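Local coordinates for transcriptional regulator, MarR family (Bacillus cereus, PDB 4XRF), which probably binds DNA as a winged helix-turn-helix transcription factor of the MarR family and so regulates transcription, at the interface of chains A and B. Numbering follows the deposited sequence. Chains: chain A/B, Transcriptional regulator, MarR family.

Contact 1: the interface of chains A and B. Residues chain A 73-75; chain B 103.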
ATOM      1  N   ASP A  73      21.318   6.331  -8.613  1.00 38.00           N
ATOM      2  CA  ASP A  73      21.250   7.017  -7.296  1.00 39.13           C
ATOM      3  C   ASP A  73      21.878   6.186  -6.157  1.00 39.08           C
ATOM      4  O   ASP A  73      22.622   6.730  -5.337  1.00 40.10           O
ATOM      5  CB  ASP A  73      19.806   7.369  -6.897  1.00 39.50           C
ATOM      6  CG  ASP A  73      19.137   8.345  -7.847  1.00 40.99           C
ATOM      7  OD1 ASP A  73      19.838   9.157  -8.505  1.00 42.90           O
ATOM      8  OD2 ASP A  73      17.889   8.289  -7.960  1.00 40.88           O
ATOM      9  N   GLN A  74      21.573   4.881  -6.105  1.00 37.60           N
ATOM     10  CA  GLN A  74      22.174   3.991  -5.088  1.00 37.71           C
ATOM     11  C   GLN A  74      23.603   3.584  -5.463  1.00 38.63           C
ATOM     12  O   GLN A  74      24.265   2.898  -4.687  1.00 39.38           O
ATOM     13  CB  GLN A  74      21.330   2.721  -4.858  1.00 36.11           C
ATOM     14  CG  GLN A  74      19.944   2.926  -4.274  1.00 35.49           C
ATOM     15  CD  GLN A  74      19.441   1.685  -3.552  1.00 35.02           C
ATOM     16  OE1 GLN A  74      20.140   1.118  -2.699  1.00 35.65           O
ATOM     17  NE2 GLN A  74      18.222   1.262  -3.874  1.00 34.04           N
ATOM     18  N   GLU A  75      24.050   3.965  -6.662  1.00 39.19           N
ATOM     19  CA  GLU A  75      25.431   3.739  -7.126  1.00 40.49           C
ATOM     20  C   GLU A  75      25.706   2.259  -7.385  1.00 39.34           C
ATOM     21  O   GLU A  75      26.836   1.783  -7.220  1.00 40.41           O
ATOM     22  CB  GLU A  75      26.443   4.301  -6.109  1.00 43.48           C
ATOM     23  CG  GLU A  75      26.700   5.795  -6.246  1.00 46.41           C
ATOM     24  CD  GLU A  75      27.327   6.403  -5.003  1.00 49.47           C
ATOM     25  OE1 GLU A  75      27.847   5.654  -4.143  1.00 51.30           O
ATOM     26  OE2 GLU A  75      27.297   7.645  -4.875  1.00 51.33           O
TER
ATOM     27  N   GLU B 103      24.966   9.590   0.722  1.00 50.01           N
ATOM     28  CA  GLU B 103      24.329   9.339  -0.565  1.00 50.85           C
ATOM     29  C   GLU B 103      22.810   9.579  -0.497  1.00 48.61           C
ATOM     30  O   GLU B 103      22.253  10.270  -1.344  1.00 47.89           O
ATOM     31  CB  GLU B 103      24.656   7.916  -1.022  1.00 54.22           C
ATOM     32  CG  GLU B 103      23.851   7.400  -2.209  1.00 59.46           C
ATOM     33  CD  GLU B 103      23.952   5.885  -2.322  1.00 63.33           C
ATOM     34  OE1 GLU B 103      24.960   5.403  -2.895  1.00 66.18           O
ATOM     35  OE2 GLU B 103      23.035   5.181  -1.824  1.00 63.16           O
TER
HETATM   36  O   HOH W   1      25.324   2.623  -2.352  1.00 52.47           O

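Contact 2: the interface of chains A and B. Residues chain A 35, 70, 73-74; chain B 26-28, 30.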
ATOM      1  N   GLN A  35      14.379  -4.221  -8.963  1.00 28.75           N
ATOM      2  CA  GLN A  35      15.773  -3.744  -8.861  1.00 29.46           C
ATOM      3  C   GLN A  35      16.731  -4.920  -8.595  1.00 29.94           C
ATOM      4  O   GLN A  35      17.812  -5.012  -9.198  1.00 30.25           O
ATOM      5  CB  GLN A  35      15.933  -2.710  -7.738  1.00 29.33           C
ATOM      6  CG  GLN A  35      15.305  -1.338  -8.003  1.00 29.29           C
ATOM      7  CD  GLN A  35      15.535  -0.384  -6.838  1.00 29.56           C
ATOM      8  OE1 GLN A  35      15.448  -0.783  -5.670  1.00 29.88           O
ATOM      9  NE2 GLN A  35      15.833   0.862  -7.136  1.00 30.05           N
ATOM     10  N   ARG A  70      17.226   4.988 -10.697  1.00 35.34           N
ATOM     11  CA  ARG A  70      17.209   4.744  -9.236  1.00 35.26           C
ATOM     12  C   ARG A  70      18.415   3.920  -8.763  1.00 34.60           C
ATOM     13  O   ARG A  70      18.958   4.175  -7.683  1.00 35.14           O
ATOM     14  CB  ARG A  70      15.887   4.104  -8.767  1.00 35.24           C
ATOM     15  CG  ARG A  70      14.623   4.886  -9.117  1.00 36.61           C
ATOM     16  CD  ARG A  70      14.462   6.173  -8.322  1.00 38.47           C
ATOM     17  NE  ARG A  70      15.265   7.296  -8.821  1.00 40.01           N
ATOM     18  CZ  ARG A  70      14.939   8.085  -9.852  1.00 41.68           C
ATOM     19  NH1 ARG A  70      13.811   7.889 -10.532  1.00 42.26           N
ATOM     20  NH2 ARG A  70      15.748   9.078 -10.219  1.00 42.48           N
ATOM     21  N   ASP A  73      21.318   6.331  -8.613  1.00 38.00           N
ATOM     22  CA  ASP A  73      21.250   7.017  -7.296  1.00 39.13           C
ATOM     23  C   ASP A  73      21.878   6.186  -6.157  1.00 39.08           C
ATOM     24  O   ASP A  73      22.622   6.730  -5.337  1.00 40.10           O
ATOM     25  CB  ASP A  73      19.806   7.369  -6.897  1.00 39.50           C
ATOM     26  CG  ASP A  73      19.137   8.345  -7.847  1.00 40.99           C
ATOM     27  OD1 ASP A  73      19.838   9.157  -8.505  1.00 42.90           O
ATOM     28  OD2 ASP A  73      17.889   8.289  -7.960  1.00 40.88           O
ATOM     29  N   GLN A  74      21.573   4.881  -6.105  1.00 37.60           N
ATOM     30  CA  GLN A  74      22.174   3.991  -5.088  1.00 37.71           C
ATOM     31  C   GLN A  74      23.603   3.584  -5.463  1.00 38.63           C
ATOM     32  O   GLN A  74      24.265   2.898  -4.687  1.00 39.38           O
ATOM     33  CB  GLN A  74      21.330   2.721  -4.858  1.00 36.11           C
ATOM     34  CG  GLN A  74      19.944   2.926  -4.274  1.00 35.49           C
ATOM     35  CD  GLN A  74      19.441   1.685  -3.552  1.00 35.02           C
ATOM     36  OE1 GLN A  74      20.140   1.118  -2.699  1.00 35.65           O
ATOM     37  NE2 GLN A  74      18.222   1.262  -3.874  1.00 34.04           N
TER
ATOM     38  N   MET B  26      12.723   5.197  -1.395  0.50 32.09           N
ATOM     39  CA  MET B  26      13.185   3.858  -1.080  0.50 32.04           C
ATOM     40  C   MET B  26      13.986   3.227  -2.238  0.50 32.58           C
ATOM     41  O   MET B  26      14.990   2.552  -1.994  0.50 32.62           O
ATOM     42  CB  MET B  26      11.993   2.992  -0.634  0.50 32.19           C
ATOM     43  CG  MET B  26      11.482   3.334   0.772  0.50 31.81           C
ATOM     44  SD  MET B  26       9.994   2.458   1.343  0.50 32.49           S
ATOM     45  CE  MET B  26      10.188   0.867   0.545  0.50 32.99           C
ATOM     46  N   GLN B  27      13.558   3.478  -3.482  1.00 32.53           N
ATOM     47  CA  GLN B  27      14.234   3.014  -4.686  1.00 33.50           C
ATOM     48  C   GLN B  27      15.545   3.754  -4.888  1.00 33.08           C
ATOM     49  O   GLN B  27      16.522   3.163  -5.350  1.00 33.33           O
ATOM     50  CB  GLN B  27      13.359   3.229  -5.940  1.00 35.07           C
ATOM     51  CG  GLN B  27      12.105   2.374  -5.936  1.00 37.25           C
ATOM     52  CD  GLN B  27      11.194   2.647  -7.108  1.00 39.86           C
ATOM     53  OE1 GLN B  27      10.973   3.803  -7.497  1.00 41.36           O
ATOM     54  NE2 GLN B  27      10.672   1.579  -7.701  1.00 41.41           N
ATOM     55  N   ALA B  28      15.560   5.039  -4.534  1.00 31.90           N
ATOM     56  CA  ALA B  28      16.730   5.865  -4.798  1.00 32.36           C
ATOM     57  C   ALA B  28      17.815   5.752  -3.717  1.00 31.97           C
ATOM     58  O   ALA B  28      18.982   6.037  -3.984  1.00 32.72           O
ATOM     59  CB  ALA B  28      16.322   7.324  -5.038  1.00 32.39           C
ATOM     60  N   GLY B  30      17.684   3.029  -0.959  1.00 29.88           N
ATOM     61  CA  GLY B  30      17.703   1.716  -0.290  1.00 29.79           C
ATOM     62  C   GLY B  30      17.269   1.725   1.173  1.00 29.20           C
ATOM     63  O   GLY B  30      17.543   0.775   1.913  1.00 28.97           O
TER

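Contact 1: the interface of chains A and B
The carboxylate carbon CD of B:Glu103 lies 3.8 Å from CA of A:Gln74, as near as this patch comes to an apolar centre. In this part of the two-fold interface between two copies of the protein, a side chain from helix 95-106 of chain B meets backbone at the end of helix 61-73 of chain A, the recognition helix of the helix-turn-helix. CG of B:Glu103 also runs past the carbonyl of A:Asp73, and CD of B:Glu103 comes to 3.4 Å from O of A:Asp73. The glutamate CG is anti to the backbone N (chi1 168°) and the chain stays extended beyond it, which carries the carboxylate off its own helix and onto the C-terminal end of helix 61-73 and the two residues that follow it. A:Glu75 has positive phi, 70°, and its side chain heads towards B:Glu103 from the opposite direction.

Further out the contact is polar and mostly oxygen. OE1 of B:Glu103 stands 3.2 Å from OE1 of A:Glu75, with the two carboxylate planes almost perpendicular, 89° apart. Both are carboxylate oxygens, so with neither protonated the pair could only repel; a shared proton would relieve this, but the hydrogens are not seen. OE1 of B:Glu103 also lies 3.2 Å from O of A:Gln74, again an acceptor. The patch hides 102 Å², and its direct polar pairs look more like a price of close packing than a source of strength.

At the rim water 1 bridges the two chains and may donate to both oxygens, offsetting the missing direct bond: it sits 2.6 Å from the backbone O of A:Gln74 and 2.9 Å from OE1 of B:Glu103.

Contact 2: the interface of chains A and B
A:Gln35 and A:Gln74 both point their side-chain amides at the backbone carbonyl of B:Gln27, close to the end of the long helix 4-29 of chain B, in this winged helix-turn-helix protein of the MarR family. They reach its O from opposite faces of the carbonyl plane. NE2 of A:Gln35 donates to O of B:Gln27 at 3.0 Å, tilted 25° from that plane, while the acceptor lies nearly in the glutamine's own amide plane. From the other face NE2 of A:Gln74 donates to O of B:Gln27 at 2.9 Å, standing well above the carbonyl plane and not on a lone pair. Both bonds are fairly straight at the hydrogen, so one carbonyl oxygen is gripped by side chains of two separate chain A segments, helix 33-45 and the residue just after helix 61-73.

An extended side chain (chi2 -179°) lets A:Gln35 deliver its amide from its own helix, and its NE2 also passes CB of B:Gln27. The two glutamine side chains meet at a slant, their amide planes 39° apart. A:Gln74 runs alongside the end of the chain B helix: CG packs against the carbonyl O of B:Ala28, and the flat amide carbon CD of A:Gln74 rests 3.7 Å from CA of B:Gly30.

A:Arg70 takes a different course. Bent at chi2 and chi3, it lays its aliphatic part against chain B, with CG of A:Arg70 3.8 Å from CB of B:Gln27 and CD beside the methyl of B:Ala28. The bend turns the guanidinium back to its own chain, where NE of A:Arg70 donates to carboxylate oxygen OD2 of A:Asp73 at 2.9 Å and NH2 joins it side-on, with OD2 in the guanidinium plane. This salt bridge should fix the arginine's rotation and hold OD2 of A:Asp73 over the methyl, 3.5 Å from CB of B:Ala28.

Contact 1 and contact 2 lie about 7 Å apart, measured between the centres of their C-alpha atoms, and both use A:Asp73 and A:Gln74. The C-terminal end of helix 61-73 and the residue after it thus face two elements of chain B at once: helix 95-106 at contact 1 and the end of helix 4-29 at contact 2. A:Gln74 divides the work, backbone to one and side-chain amide to the other. The two-fold symmetry gives each contact a twin with the chains exchanged. MarR proteins typically act as dimers, so this pairing within the deposited four-chain assembly may set how the two DNA-binding regions are placed.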